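Local atomic coordinates of tail component (Lactobacillus phage J-1, PDB entry 5LY8), a protein that probably binds host cell-wall carbohydrate, this chain being the second carbohydrate-binding module of the phage's evolved distal tail protein, with magnesium sites. Residues T91-T104 and D165-D177. Sequence-based numbering, arbitrary orientation. Where two conformers were deposited one is given.
Sequences TANFQFVNRVNVGT and DGNYNAVITKMGD
Lys-174 lies across the ring of Phe-94, its CB over one face at 3.6 Å from the ring centroid, a CH-pi contact. Phe-94 CG sits between its backbone N and carbonyl carbon (chi1 60°), which swings the ring under the lysine. The Lys-174 chain runs on fully extended past the ring, and its NZ reaches Thr-91 O at 2.8 Å, from above the carbonyl plane; NZ also bonds Phe-201 O and a water held by Ala-92 O. A buried ammonium is thus gripped by two carbonyls and a water.

Ten backbone hydrogen bonds zip the antiparallel strands 94-103 and 166-175 together, in pairs from Phe-94 with Lys-174 to Val-102 with Gly-166. The tight face carries Phe-94, Phe-96, Val-100, Tyr-168 and Ile-172: Ile-172 CD1 meets the edge of the Phe-96 ring at CD2, 4.0 Å away, the two side chains pointing the same way. One water accepts from Asn-98 ND2 and donates to Phe-96 O and Ala-170 O, while Asn-98 OD1 bonds Ser-229 and Trp-226.

The other face is looser and wetter. Val-97 CG2 and Val-171 CG1 touch at 4.1 Å, but one water on Arg-99 NE and another on NH2 lie within reach of Asn-167 OD1, the link through NH2 being weak, while Asn-167 ND2 bonds Asp-187. At the far end Asp-165 OD1 accepts from Thr-104 N at 3.1 Å and pairs with Arg-160; Thr-104 OG1 is hydrogen-bonded to Asp-130, a magnesium ligand.

These are the two central strands of a six-stranded antiparallel sheet, flanked by 223-238 and 178-185; the aromatic face packs on strand 110-118 of the second sheet, as in a concanavalin-like beta sandwich.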
ATOM      1  N   THR A  91      -5.767   1.788  18.462  1.00 14.47           N
ATOM      2  CA  THR A  91      -6.927   2.346  17.755  0.50 14.00           C
ATOM      3  C   THR A  91      -6.698   3.830  17.497  1.00 18.85           C
ATOM      4  O   THR A  91      -7.541   4.484  16.876  1.00 18.37           O
ATOM      5  CB  THR A  91      -8.230   2.138  18.543  0.50 11.08           C
ATOM      6  OG1 THR A  91      -8.085   2.714  19.849  0.50 10.92           O
ATOM      7  CG2 THR A  91      -8.623   0.663  18.651  0.50 10.97           C
ATOM      8  N   ALA A  92      -5.547   4.358  17.956  1.00 16.78           N
ATOM      9  CA  ALA A  92      -5.165   5.756  17.849  1.00 17.81           C
ATOM     10  C   ALA A  92      -4.766   6.184  16.437  1.00 15.91           C
ATOM     11  O   ALA A  92      -4.686   5.362  15.502  1.00 15.24           O
ATOM     12  CB  ALA A  92      -4.073   6.075  18.878  1.00 20.89           C
ATOM     13  N   ASN A  93      -4.531   7.490  16.279  1.00 14.55           N
ATOM     14  CA  ASN A  93      -4.174   8.089  14.997  1.00 14.53           C
ATOM     15  C   ASN A  93      -2.810   7.635  14.504  1.00 13.79           C
ATOM     16  O   ASN A  93      -1.934   7.281  15.297  1.00 14.15           O
ATOM     17  CB  ASN A  93      -4.163   9.612  15.114  1.00 15.13           C
ATOM     18  CG  ASN A  93      -5.469  10.281  15.448  1.00 22.10           C
ATOM     19  OD1 ASN A  93      -5.490  11.494  15.737  1.00 24.39           O
ATOM     20  ND2 ASN A  93      -6.559   9.529  15.426  1.00 17.14           N
ATOM     21  N   PHE A  94      -2.625   7.616  13.181  1.00 12.53           N
ATOM     22  CA  PHE A  94      -1.348   7.173  12.631  1.00 12.31           C
ATOM     23  C   PHE A  94      -1.151   7.724  11.261  1.00 13.73           C
ATOM     24  O   PHE A  94      -2.090   8.238  10.653  1.00 12.45           O
ATOM     25  CB  PHE A  94      -1.307   5.616  12.542  1.00 13.29           C
ATOM     26  CG  PHE A  94      -2.363   4.968  11.670  1.00 12.77           C
ATOM     27  CD1 PHE A  94      -2.312   5.080  10.278  1.00 13.92           C
ATOM     28  CD2 PHE A  94      -3.403   4.241  12.236  1.00 13.73           C
ATOM     29  CE1 PHE A  94      -3.313   4.510   9.478  1.00 14.30           C
ATOM     30  CE2 PHE A  94      -4.365   3.622  11.424  1.00 14.60           C
ATOM     31  CZ  PHE A  94      -4.325   3.776  10.057  1.00 13.46           C
ATOM     32  N   GLN A  95       0.074   7.584  10.757  1.00 12.31           N
ATOM     33  CA  GLN A  95       0.355   7.748   9.339  1.00 12.47           C
ATOM     34  C   GLN A  95       1.269   6.628   8.888  1.00 12.17           C
ATOM     35  O   GLN A  95       2.232   6.271   9.590  1.00 12.38           O
ATOM     36  CB  GLN A  95       0.871   9.121   8.925  1.00 15.46           C
ATOM     37  CG  GLN A  95       2.230   9.501   9.437  1.00 17.21           C
ATOM     38  CD  GLN A  95       2.765  10.721   8.719  1.00 29.10           C
ATOM     39  OE1 GLN A  95       2.296  11.091   7.631  1.00 23.25           O
ATOM     40  NE2 GLN A  95       3.824  11.304   9.256  1.00 26.99           N
ATOM     41  N   PHE A  96       0.977   6.101   7.708  1.00 10.20           N
ATOM     42  CA  PHE A  96       1.718   4.998   7.077  1.00  9.88           C
ATOM     43  C   PHE A  96       2.150   5.500   5.722  1.00 11.39           C
ATOM     44  O   PHE A  96       1.283   5.770   4.886  1.00 11.04           O
ATOM     45  CB  PHE A  96       0.754   3.823   6.972  1.00 10.91           C
ATOM     46  CG  PHE A  96       1.213   2.578   6.270  1.00 10.18           C
ATOM     47  CD1 PHE A  96       2.448   1.992   6.562  1.00 10.73           C
ATOM     48  CD2 PHE A  96       0.371   1.914   5.402  1.00 10.15           C
ATOM     49  CE1 PHE A  96       2.830   0.783   5.975  1.00 10.99           C
ATOM     50  CE2 PHE A  96       0.759   0.713   4.803  1.00 11.52           C
ATOM     51  CZ  PHE A  96       1.977   0.136   5.109  1.00 11.22           C
ATOM     52  N   VAL A  97       3.459   5.686   5.530  1.00 10.05           N
ATOM     53  CA  VAL A  97       3.987   6.406   4.372  1.00  9.97           C
ATOM     54  C   VAL A  97       4.932   5.534   3.593  1.00 10.27           C
ATOM     55  O   VAL A  97       5.906   5.012   4.175  1.00 11.18           O
ATOM     56  CB  VAL A  97       4.710   7.694   4.849  1.00 12.94           C
ATOM     57  CG1 VAL A  97       5.226   8.515   3.662  1.00 13.30           C
ATOM     58  CG2 VAL A  97       3.786   8.558   5.720  1.00 13.38           C
ATOM     59  N   ASN A  98       4.699   5.423   2.284  1.00  9.68           N
ATOM     60  CA  ASN A  98       5.520   4.594   1.420  1.00  9.84           C
ATOM     61  C   ASN A  98       5.890   5.356   0.178  1.00 11.29           C
ATOM     62  O   ASN A  98       5.002   5.775  -0.573  1.00 11.01           O
ATOM     63  CB  ASN A  98       4.757   3.341   1.064  1.00 10.46           C
ATOM     64  CG  ASN A  98       4.740   2.377   2.214  1.00  9.96           C
ATOM     65  OD1 ASN A  98       5.736   1.714   2.470  1.00 10.25           O
ATOM     66  ND2 ASN A  98       3.641   2.329   2.965  1.00 10.97           N
ATOM     67  N   ARG A  99       7.191   5.562  -0.033  1.00 10.45           N
ATOM     68  CA  ARG A  99       7.676   6.293  -1.207  1.00 10.47           C
ATOM     69  C   ARG A  99       7.926   5.322  -2.335  1.00 10.60           C
ATOM     70  O   ARG A  99       8.615   4.319  -2.132  1.00 10.93           O
ATOM     71  CB  ARG A  99       8.967   7.034  -0.865  1.00 11.42           C
ATOM     72  CG  ARG A  99       9.463   7.861  -2.038  1.00 13.06           C
ATOM     73  CD  ARG A  99      10.543   8.828  -1.625  1.00 14.22           C
ATOM     74  NE  ARG A  99      11.119   9.439  -2.822  1.00 18.66           N
ATOM     75  CZ  ARG A  99      11.667  10.649  -2.865  1.00 26.32           C
ATOM     76  NH1 ARG A  99      11.726  11.400  -1.769  1.00 25.13           N
ATOM     77  NH2 ARG A  99      12.146  11.125  -4.012  1.00 23.30           N
ATOM     78  N   VAL A 100       7.402   5.629  -3.528  1.00 10.84           N
ATOM     79  CA  VAL A 100       7.580   4.775  -4.700  1.00 10.50           C
ATOM     80  C   VAL A 100       7.995   5.633  -5.890  1.00 11.64           C
ATOM     81  O   VAL A 100       7.804   6.857  -5.911  1.00 11.52           O
ATOM     82  CB  VAL A 100       6.275   3.995  -5.062  1.00 11.78           C
ATOM     83  CG1 VAL A 100       5.903   2.994  -3.967  1.00 11.93           C
ATOM     84  CG2 VAL A 100       5.102   4.946  -5.346  1.00 12.09           C
ATOM     85  N   ASN A 101       8.538   4.972  -6.902  1.00 10.89           N
ATOM     86  CA  ASN A 101       8.735   5.570  -8.198  1.00 10.46           C
ATOM     87  C   ASN A 101       7.998   4.618  -9.139  1.00 12.07           C
ATOM     88  O   ASN A 101       8.230   3.405  -9.113  1.00 11.92           O
ATOM     89  CB  ASN A 101      10.206   5.692  -8.545  1.00 10.89           C
ATOM     90  CG  ASN A 101      10.435   6.371  -9.882  1.00 11.77           C
ATOM     91  OD1 ASN A 101      10.861   7.542  -9.954  1.00 15.03           O
ATOM     92  ND2 ASN A 101      10.207   5.686 -10.943  1.00 10.75           N
ATOM     93  N   VAL A 102       7.076   5.166  -9.916  1.00 11.35           N
ATOM     94  CA  VAL A 102       6.264   4.282 -10.713  1.00 12.65           C
ATOM     95  C   VAL A 102       6.033   4.905 -12.075  1.00 15.29           C
ATOM     96  O   VAL A 102       5.915   6.134 -12.199  1.00 16.31           O
ATOM     97  CB  VAL A 102       4.975   3.870  -9.890  1.00 17.20           C
ATOM     98  CG1 VAL A 102       4.138   5.065  -9.418  1.00 17.03           C
ATOM     99  CG2 VAL A 102       4.138   2.811 -10.607  1.00 17.50           C
ATOM    100  N   GLY A 103       6.074   4.063 -13.097  1.00 15.85           N
ATOM    101  CA  GLY A 103       5.863   4.490 -14.468  1.00 18.81           C
ATOM    102  C   GLY A 103       5.190   3.382 -15.234  1.00 22.28           C
ATOM    103  O   GLY A 103       5.380   2.220 -14.921  1.00 21.20           O
ATOM    104  N   THR A 104       4.422   3.759 -16.293  0.50 19.38           N
ATOM    105  CA  THR A 104       3.742   2.723 -17.061  0.50 17.95           C
ATOM    106  C   THR A 104       3.683   3.117 -18.544  0.50 21.62           C
ATOM    107  O   THR A 104       4.107   4.211 -18.963  0.50 21.29           O
ATOM    108  CB  THR A 104       2.375   2.353 -16.398  0.50 20.58           C
ATOM    109  OG1 THR A 104       1.784   1.187 -17.022  0.50 11.61           O
ATOM    110  CG2 THR A 104       1.360   3.511 -16.401  0.50 21.83           C
ATOM    111  N   ASP A 165       4.674   9.634 -14.929  1.00 15.17           N
ATOM    112  CA  ASP A 165       5.635   8.702 -14.341  1.00 14.73           C
ATOM    113  C   ASP A 165       6.536   9.474 -13.356  1.00 16.28           C
ATOM    114  O   ASP A 165       6.920  10.621 -13.627  1.00 16.42           O
ATOM    115  CB  ASP A 165       6.544   8.166 -15.444  1.00 15.95           C
ATOM    116  CG  ASP A 165       5.912   7.250 -16.473  1.00 15.93           C
ATOM    117  OD1 ASP A 165       4.732   6.853 -16.287  1.00 15.81           O
ATOM    118  OD2 ASP A 165       6.632   6.847 -17.410  1.00 18.42           O
ATOM    119  N   GLY A 166       6.861   8.862 -12.223  1.00 13.56           N
ATOM    120  CA  GLY A 166       7.771   9.537 -11.312  1.00 14.24           C
ATOM    121  C   GLY A 166       7.602   9.156  -9.870  1.00 12.51           C
ATOM    122  O   GLY A 166       7.148   8.060  -9.553  1.00 12.49           O
ATOM    123  N   ASN A 167       8.002  10.058  -8.991  1.00 12.62           N
ATOM    124  CA  ASN A 167       8.077   9.832  -7.562  1.00 11.83           C
ATOM    125  C   ASN A 167       6.823  10.230  -6.811  1.00 13.26           C
ATOM    126  O   ASN A 167       6.317  11.345  -6.967  1.00 13.40           O
ATOM    127  CB  ASN A 167       9.280  10.637  -7.009  1.00 13.85           C
ATOM    128  CG  ASN A 167      10.600  10.197  -7.622  1.00 15.04           C
ATOM    129  OD1 ASN A 167      11.011   9.037  -7.471  1.00 13.92           O
ATOM    130  ND2 ASN A 167      11.274  11.120  -8.343  1.00 15.64           N
ATOM    131  N   TYR A 168       6.311   9.309  -5.969  1.00 10.82           N
ATOM    132  CA  TYR A 168       5.098   9.572  -5.214  1.00 11.64           C
ATOM    133  C   TYR A 168       5.226   9.073  -3.791  1.00 12.62           C
ATOM    134  O   TYR A 168       5.944   8.093  -3.541  1.00 12.19           O
ATOM    135  CB  TYR A 168       3.905   8.799  -5.857  1.00 12.07           C
ATOM    136  CG  TYR A 168       3.461   9.327  -7.206  1.00 11.83           C
ATOM    137  CD1 TYR A 168       4.072   8.901  -8.382  1.00 12.54           C
ATOM    138  CD2 TYR A 168       2.460  10.291  -7.301  1.00 12.71           C
ATOM    139  CE1 TYR A 168       3.714   9.440  -9.616  1.00 13.06           C
ATOM    140  CE2 TYR A 168       2.048  10.776  -8.533  1.00 13.98           C
ATOM    141  CZ  TYR A 168       2.695  10.370  -9.677  1.00 14.63           C
ATOM    142  OH  TYR A 168       2.318  10.887 -10.892  1.00 15.73           O
ATOM    143  N   ASN A 169       4.522   9.735  -2.858  1.00 11.43           N
ATOM    144  CA  ASN A 169       4.348   9.204  -1.512  1.00 10.83           C
ATOM    145  C   ASN A 169       2.927   8.674  -1.421  1.00 11.10           C
ATOM    146  O   ASN A 169       1.972   9.436  -1.590  1.00 12.48           O
ATOM    147  CB  ASN A 169       4.576  10.253  -0.423  1.00 12.64           C
ATOM    148  CG  ASN A 169       6.030  10.458  -0.099  1.00 14.96           C
ATOM    149  OD1 ASN A 169       6.488  11.599   0.126  1.00 17.63           O
ATOM    150  ND2 ASN A 169       6.791   9.391  -0.055  1.00 11.17           N
ATOM    151  N   ALA A 170       2.773   7.371  -1.195  1.00 10.34           N
ATOM    152  CA  ALA A 170       1.468   6.740  -0.982  1.00 10.39           C
ATOM    153  C   ALA A 170       1.250   6.716   0.516  1.00 11.27           C
ATOM    154  O   ALA A 170       2.066   6.158   1.262  1.00 11.22           O
ATOM    155  CB  ALA A 170       1.451   5.322  -1.550  1.00 11.20           C
ATOM    156  N   VAL A 171       0.174   7.369   0.986  1.00 10.86           N
ATOM    157  CA  VAL A 171      -0.025   7.555   2.410  1.00 10.09           C
ATOM    158  C   VAL A 171      -1.400   7.117   2.844  1.00 11.23           C
ATOM    159  O   VAL A 171      -2.402   7.409   2.171  1.00 11.11           O
ATOM    160  CB  VAL A 171       0.154   9.063   2.758  1.00 12.55           C
ATOM    161  CG1 VAL A 171       0.065   9.294   4.265  1.00 13.68           C
ATOM    162  CG2 VAL A 171       1.460   9.626   2.194  1.00 13.12           C
ATOM    163  N   ILE A 172      -1.467   6.439   3.999  1.00 10.41           N
ATOM    164  CA  ILE A 172      -2.723   6.191   4.687  1.00 10.00           C
ATOM    165  C   ILE A 172      -2.610   6.877   6.051  1.00 12.34           C
ATOM    166  O   ILE A 172      -1.636   6.642   6.780  1.00 11.35           O
ATOM    167  CB  ILE A 172      -3.051   4.699   4.890  1.00 11.05           C
ATOM    168  CG1 ILE A 172      -2.943   3.922   3.579  1.00 11.43           C
ATOM    169  CG2 ILE A 172      -4.463   4.574   5.489  1.00 11.37           C
ATOM    170  CD1 ILE A 172      -3.240   2.457   3.763  1.00 11.29           C
ATOM    171  N   THR A 173      -3.565   7.732   6.394  0.50 12.20           N
ATOM    172  CA  THR A 173      -3.577   8.403   7.695  0.50 12.11           C
ATOM    173  C   THR A 173      -4.935   8.168   8.353  0.50 13.85           C
ATOM    174  O   THR A 173      -5.952   8.110   7.664  0.50 15.48           O
ATOM    175  CB  THR A 173      -3.291   9.920   7.560  0.50 16.90           C
ATOM    176  OG1 THR A 173      -2.147  10.131   6.743  0.50 20.83           O
ATOM    177  CG2 THR A 173      -3.033  10.594   8.895  0.50 15.42           C
ATOM    178  N   LYS A 174      -4.943   8.041   9.691  1.00 12.00           N
ATOM    179  CA  LYS A 174      -6.160   7.921  10.481  1.00 12.63           C
ATOM    180  C   LYS A 174      -6.151   9.065  11.474  1.00 14.73           C
ATOM    181  O   LYS A 174      -5.167   9.265  12.187  1.00 13.59           O
ATOM    182  CB  LYS A 174      -6.176   6.591  11.230  1.00 13.94           C
ATOM    183  CG  LYS A 174      -7.344   6.441  12.186  1.00 13.99           C
ATOM    184  CD  LYS A 174      -7.299   5.130  12.916  1.00 14.34           C
ATOM    185  CE  LYS A 174      -8.551   4.917  13.711  1.00 16.68           C
ATOM    186  NZ  LYS A 174      -8.529   3.585  14.377  1.00 17.12           N
ATOM    187  N   MET A 175      -7.269   9.817  11.512  1.00 14.11           N
ATOM    188  CA  MET A 175      -7.481  10.936  12.427  0.50 15.03           C
ATOM    189  C   MET A 175      -8.889  10.705  12.970  1.00 20.56           C
ATOM    190  O   MET A 175      -9.868  11.069  12.297  1.00 19.47           O
ATOM    191  CB  MET A 175      -7.336  12.282  11.689  0.50 16.75           C
ATOM    192  CG  MET A 175      -5.943  12.519  11.092  0.50 19.28           C
ATOM    193  SD  MET A 175      -4.611  12.497  12.326  0.50 23.06           S
ATOM    194  CE  MET A 175      -4.797  14.095  13.041  0.50 22.31           C
ATOM    195  N   GLY A 176      -8.962   9.930  14.067  1.00 19.93           N
ATOM    196  CA  GLY A 176     -10.205   9.473  14.695  1.00 20.30           C
ATOM    197  C   GLY A 176     -10.939   8.608  13.683  1.00 18.27           C
ATOM    198  O   GLY A 176     -10.400   7.622  13.179  1.00 20.96           O
ATOM    199  N   ASP A 177     -12.192   8.997  13.334  1.00 18.84           N
ATOM    200  CA  ASP A 177     -12.994   8.279  12.333  1.00 15.77           C
ATOM    201  C   ASP A 177     -12.645   8.603  10.877  1.00 15.17           C
ATOM    202  O   ASP A 177     -13.147   7.921   9.969  1.00 15.34           O
ATOM    203  CB  ASP A 177     -14.493   8.560  12.540  1.00 16.13           C
ATOM    204  CG  ASP A 177     -15.089   8.031  13.820  1.00 18.24           C
ATOM    205  OD1 ASP A 177     -14.716   6.916  14.237  1.00 19.05           O
ATOM    206  OD2 ASP A 177     -16.019   8.683  14.356  1.00 19.84           O
TER
HETATM  207  O   HOH W   1      -5.466   2.779  14.767  1.00 14.01           O
HETATM  208  O   HOH W   2       0.092  12.476   6.944  1.00 35.71           O
HETATM  209  O   HOH W   3       1.233   3.853   2.571  1.00 10.72           O
HETATM  210  O   HOH W   4      10.409   7.897  -5.117  1.00 16.85           O
HETATM  211  O   HOH W   5      13.379   9.341  -5.896  1.00 20.76           O
HETATM  212  O   HOH W   6       5.724   6.188 -19.621  1.00 30.77           O